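Local coordinates for protein carbohydrate binding family 6 (Clostridium thermocellum, PDB 5A8C) that hydrolyses terminal alpha-L-arabinofuranosyl linkages, probably trimming arabinose side groups from plant polysaccharides, as a family 43 glycoside hydrolase with a five-bladed beta-propeller fold, at residues Ile188-Gly191 and Ser196-Gly199; Pro143-Asn148 and Ala173-Gly178. One frame throughout, in Å; residues are numbered along the deposited sequence.

Contact 1 of 2, residues Ile188-Gly191 and Ser196-Gly199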
# COMPACT_ATOMS: atom_id res chain seq x y z
N ILE A 188 -9.35 12.39 1.62
CA ILE A 188 -9.35 13.75 1.08
C ILE A 188 -9.31 13.69 -0.44
O ILE A 188 -8.67 12.81 -1.03
CB ILE A 188 -8.19 14.58 1.64
CG1 ILE A 188 -8.38 16.10 1.36
CG2 ILE A 188 -6.82 14.08 1.16
CD1 ILE A 188 -7.47 16.97 2.20
N LYS A 189 -10.01 14.60 -1.10
CA LYS A 189 -9.88 14.74 -2.53
C LYS A 189 -8.55 15.31 -2.94
O LYS A 189 -8.00 16.19 -2.29
CB LYS A 189 -11.01 15.65 -3.05
CG LYS A 189 -12.35 15.03 -2.91
CD LYS A 189 -13.46 15.94 -3.46
CE LYS A 189 -13.63 17.31 -2.78
NZ LYS A 189 -14.01 17.24 -1.34
N LEU A 190 -8.01 14.77 -4.05
CA LEU A 190 -6.85 15.35 -4.72
C LEU A 190 -7.28 16.05 -5.98
O LEU A 190 -8.22 15.62 -6.67
CB LEU A 190 -5.80 14.29 -5.05
CG LEU A 190 -5.29 13.43 -3.89
CD1 LEU A 190 -4.21 12.51 -4.39
CD2 LEU A 190 -4.86 14.26 -2.72
N GLY A 191 -6.57 17.12 -6.34
CA GLY A 191 -6.79 17.74 -7.62
C GLY A 191 -6.41 16.84 -8.77
O GLY A 191 -5.66 15.85 -8.62
N SER A 196 -1.97 18.14 -5.28
CA SER A 196 -2.67 19.13 -4.50
C SER A 196 -3.88 18.47 -3.91
O SER A 196 -4.38 17.47 -4.45
CB SER A 196 -3.07 20.28 -5.42
OG SER A 196 -3.92 19.86 -6.47
N THR A 197 -4.37 19.03 -2.80
CA THR A 197 -5.62 18.61 -2.22
C THR A 197 -6.73 19.60 -2.58
O THR A 197 -6.45 20.74 -2.90
CB THR A 197 -5.49 18.44 -0.71
OG1 THR A 197 -5.10 19.66 -0.11
CG2 THR A 197 -4.49 17.37 -0.30
N VAL A 198 -7.96 19.12 -2.50
CA VAL A 198 -9.11 19.94 -2.73
C VAL A 198 -10.03 19.75 -1.52
O VAL A 198 -10.42 18.63 -1.20
CB VAL A 198 -9.88 19.52 -4.01
CG1 VAL A 198 -11.15 20.37 -4.18
CG2 VAL A 198 -9.00 19.67 -5.22
N GLY A 199 -10.36 20.83 -0.85
CA GLY A 199 -11.29 20.75 0.27
C GLY A 199 -10.64 20.16 1.49
O GLY A 199 -9.41 20.12 1.65
O HOH W 1 -11.70 16.72 0.15
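K189, L190 and G191 run beside S196, T197 and V198 in a beta hairpin at the margin of one sheet of the five-bladed propeller; strand 173-178 flanks strand 185-190 across from it. The pairing is short. L190 and T197 form an antiparallel non-hydrogen-bonded pair, and a backbone bond brackets it at each end: V198 N to K189 O, 2.9 Å and nearly straight at 163°, and G191 N to S196 O, also 2.9 Å. Within this bracket two CA-H...O contacts add to the closeness, T197 CA to K189 O at 3.4 Å and L190 CA to S196 O.

The apolar contacts come from separate directions. With CG1 of I188 anti to the backbone N (chi1 -165°), CD1 reaches T197 CB at 3.8 Å and also meets the carbonyl O of G199. T197 CG2 touches both that methyl and L190 CD2, 4.0 Å from the latter; the T197 side chain also rests on L144 and V145 of the loop before strand 164-167. V198 packs its CB against K189 CB, while its CG2 covers G191 N at 3.7 Å.

Polar links beyond the backbone pairing are few. S196 OG is hydrogen-bonded to D193 OD1 in the turn. A single water joins the two arms: bends at chi3 and chi4 bring K189 NZ back to the water that K189 N also donates to, and the water in turn donates to V198 O at 2.7 Å.

Contact 2 of 2, residues Pro143-Asn148 and Ala173-Gly178; sequences PLVSWN and AYMYFG
V145 directs its two methyls at different side chains of strand 173-178, CG1 to F177 and CG2 to M175. Its CG1, anti to the backbone N (chi1 176°), meets the outer end of the phenyl ring, 3.6 Å from CZ and 3.8 Å from CE2 of F177. The approach is oblique and closest at CZ, with CE1 of F177 a little farther off than CE2. The V145 and M175 side chains run antiparallel past one another, which brings V145 CG2 alongside the sulfur, 3.9 Å from M175 SD. A bend about the CG-SD bond of the methionine (chi3 -74°) turns its methyl to L144: CE of M175 lies 4.0 Å from L144 CD2, the two chains crossing at a slant.

L144 and V145 both lie opposite I124 in a classic beta bulge beside strand 124-129, and I124 touches M175 and F177 as well. The loop is bonded through the V145 backbone to I124, at the start of that strand of the beta-propeller, and its L144 and V145 side chains pack on strand 173-178 in a buried apolar contact that holds no hydrogen bond across the segments. Further along the loop S146 OG accepts from N148 N, 3.0 Å away, in an ST turn.

Side chains alternate along the strand, M175 and F177 meeting the loop while Y174 and Y176 pack on V187. The F177 side chain also touches L160 and R186, and the carbonyl O of M175 sits at the edge of its ring, in the ring plane.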
# COMPACT_ATOMS: atom_id res chain seq x y z
N PRO A 143 4.81 18.38 3.02
CA PRO A 143 3.88 17.27 2.77
C PRO A 143 2.65 17.71 2.00
O PRO A 143 2.10 18.80 2.23
CB PRO A 143 3.56 16.75 4.15
CG PRO A 143 4.04 17.74 5.10
CD PRO A 143 5.07 18.59 4.46
N LEU A 144 2.14 16.81 1.21
CA LEU A 144 0.87 16.95 0.54
C LEU A 144 -0.27 16.96 1.59
O LEU A 144 -1.25 17.71 1.46
CB LEU A 144 0.69 15.85 -0.48
CG LEU A 144 -0.64 15.81 -1.21
CD1 LEU A 144 -0.89 17.08 -2.00
CD2 LEU A 144 -0.69 14.62 -2.16
N VAL A 145 -0.17 16.06 2.56
CA VAL A 145 -1.12 15.98 3.65
C VAL A 145 -0.34 15.96 4.97
O VAL A 145 0.64 15.23 5.10
CB VAL A 145 -2.00 14.69 3.53
CG1 VAL A 145 -2.92 14.57 4.74
CG2 VAL A 145 -2.82 14.71 2.24
N SER A 146 -0.75 16.82 5.90
CA SER A 146 -0.01 17.02 7.15
C SER A 146 -1.06 17.02 8.28
O SER A 146 -2.29 17.01 8.05
CB SER A 146 0.72 18.40 7.12
OG SER A 146 -0.16 19.46 7.35
N TRP A 147 -0.54 17.08 9.49
CA TRP A 147 -1.39 17.24 10.65
C TRP A 147 -2.27 18.49 10.57
O TRP A 147 -3.29 18.56 11.25
CB TRP A 147 -0.54 17.31 11.93
CG TRP A 147 -0.01 16.03 12.28
CD1 TRP A 147 1.29 15.61 12.26
CD2 TRP A 147 -0.78 14.93 12.72
NE1 TRP A 147 1.38 14.29 12.65
CE2 TRP A 147 0.11 13.85 12.95
CE3 TRP A 147 -2.14 14.75 12.98
CZ2 TRP A 147 -0.32 12.64 13.43
CZ3 TRP A 147 -2.57 13.53 13.42
CH2 TRP A 147 -1.65 12.50 13.67
N ASN A 148 -1.83 19.50 9.81
CA ASN A 148 -2.58 20.75 9.71
C ASN A 148 -3.52 20.81 8.52
O ASN A 148 -4.22 21.82 8.37
CB ASN A 148 -1.58 21.90 9.71
CG ASN A 148 -0.91 22.09 11.06
OD1 ASN A 148 -1.55 21.91 12.11
ND2 ASN A 148 0.38 22.43 11.04
N ALA A 173 -10.03 12.03 -7.93
CA ALA A 173 -9.06 11.26 -7.13
C ALA A 173 -9.29 11.51 -5.66
O ALA A 173 -9.66 12.62 -5.21
CB ALA A 173 -7.64 11.67 -7.50
N TYR A 174 -9.02 10.47 -4.88
CA TYR A 174 -9.15 10.44 -3.43
C TYR A 174 -7.92 9.81 -2.84
O TYR A 174 -7.42 8.82 -3.37
CB TYR A 174 -10.34 9.61 -2.99
CG TYR A 174 -11.69 10.10 -3.47
CD1 TYR A 174 -12.22 9.67 -4.68
CD2 TYR A 174 -12.46 10.97 -2.71
CE1 TYR A 174 -13.46 10.07 -5.11
CE2 TYR A 174 -13.71 11.38 -3.15
CZ TYR A 174 -14.21 10.92 -4.33
OH TYR A 174 -15.47 11.34 -4.74
N MET A 175 -7.45 10.34 -1.71
CA MET A 175 -6.42 9.72 -0.88
C MET A 175 -7.04 9.28 0.43
O MET A 175 -7.50 10.15 1.18
CB MET A 175 -5.25 10.62 -0.63
CG MET A 175 -4.19 9.96 0.26
SD MET A 175 -2.93 11.02 0.97
CE MET A 175 -2.05 11.23 -0.51
N TYR A 176 -6.99 7.99 0.70
CA TYR A 176 -7.37 7.41 1.99
C TYR A 176 -6.10 7.25 2.82
O TYR A 176 -5.05 6.91 2.27
CB TYR A 176 -8.04 6.03 1.78
CG TYR A 176 -9.26 6.07 0.90
CD1 TYR A 176 -9.18 6.19 -0.49
CD2 TYR A 176 -10.56 6.04 1.45
CE1 TYR A 176 -10.30 6.27 -1.29
CE2 TYR A 176 -11.68 6.10 0.64
CZ TYR A 176 -11.57 6.23 -0.73
OH TYR A 176 -12.62 6.28 -1.58
N PHE A 177 -6.16 7.50 4.13
CA PHE A 177 -4.95 7.43 4.94
C PHE A 177 -5.36 7.32 6.41
O PHE A 177 -6.54 7.41 6.74
CB PHE A 177 -4.03 8.65 4.68
CG PHE A 177 -4.67 9.98 4.99
CD1 PHE A 177 -5.48 10.60 4.05
CD2 PHE A 177 -4.41 10.64 6.17
CE1 PHE A 177 -6.04 11.87 4.32
CE2 PHE A 177 -4.94 11.89 6.44
CZ PHE A 177 -5.74 12.50 5.49
N GLY A 178 -4.36 7.14 7.25
CA GLY A 178 -4.61 7.06 8.68
C GLY A 178 -4.09 5.77 9.29
O GLY A 178 -3.46 4.93 8.64

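How the contacts relate
From the N terminus, the chain leaves strand 124-129 and enters the loop 143-148. Strand 164-167 then leads to strand 173-178, where contact 2 closes a span of 24 intervening residues. Strand 185-190 follows beside 173-178, and contact 1 closes the tight four-residue turn after it. The two are in series, neither nested nor crossed, with centres about 9 Å apart. They share one sheet: probable backbone hydrogen bonds join I188 O to M175 N (2.8 Å) and L190 N to A173 O. Loop 143-148 also packs on the hairpin of contact 1, where S196 N lies 3.6 Å from L144 CD1, so it lies against both strand 173-178 and the hairpin's second arm.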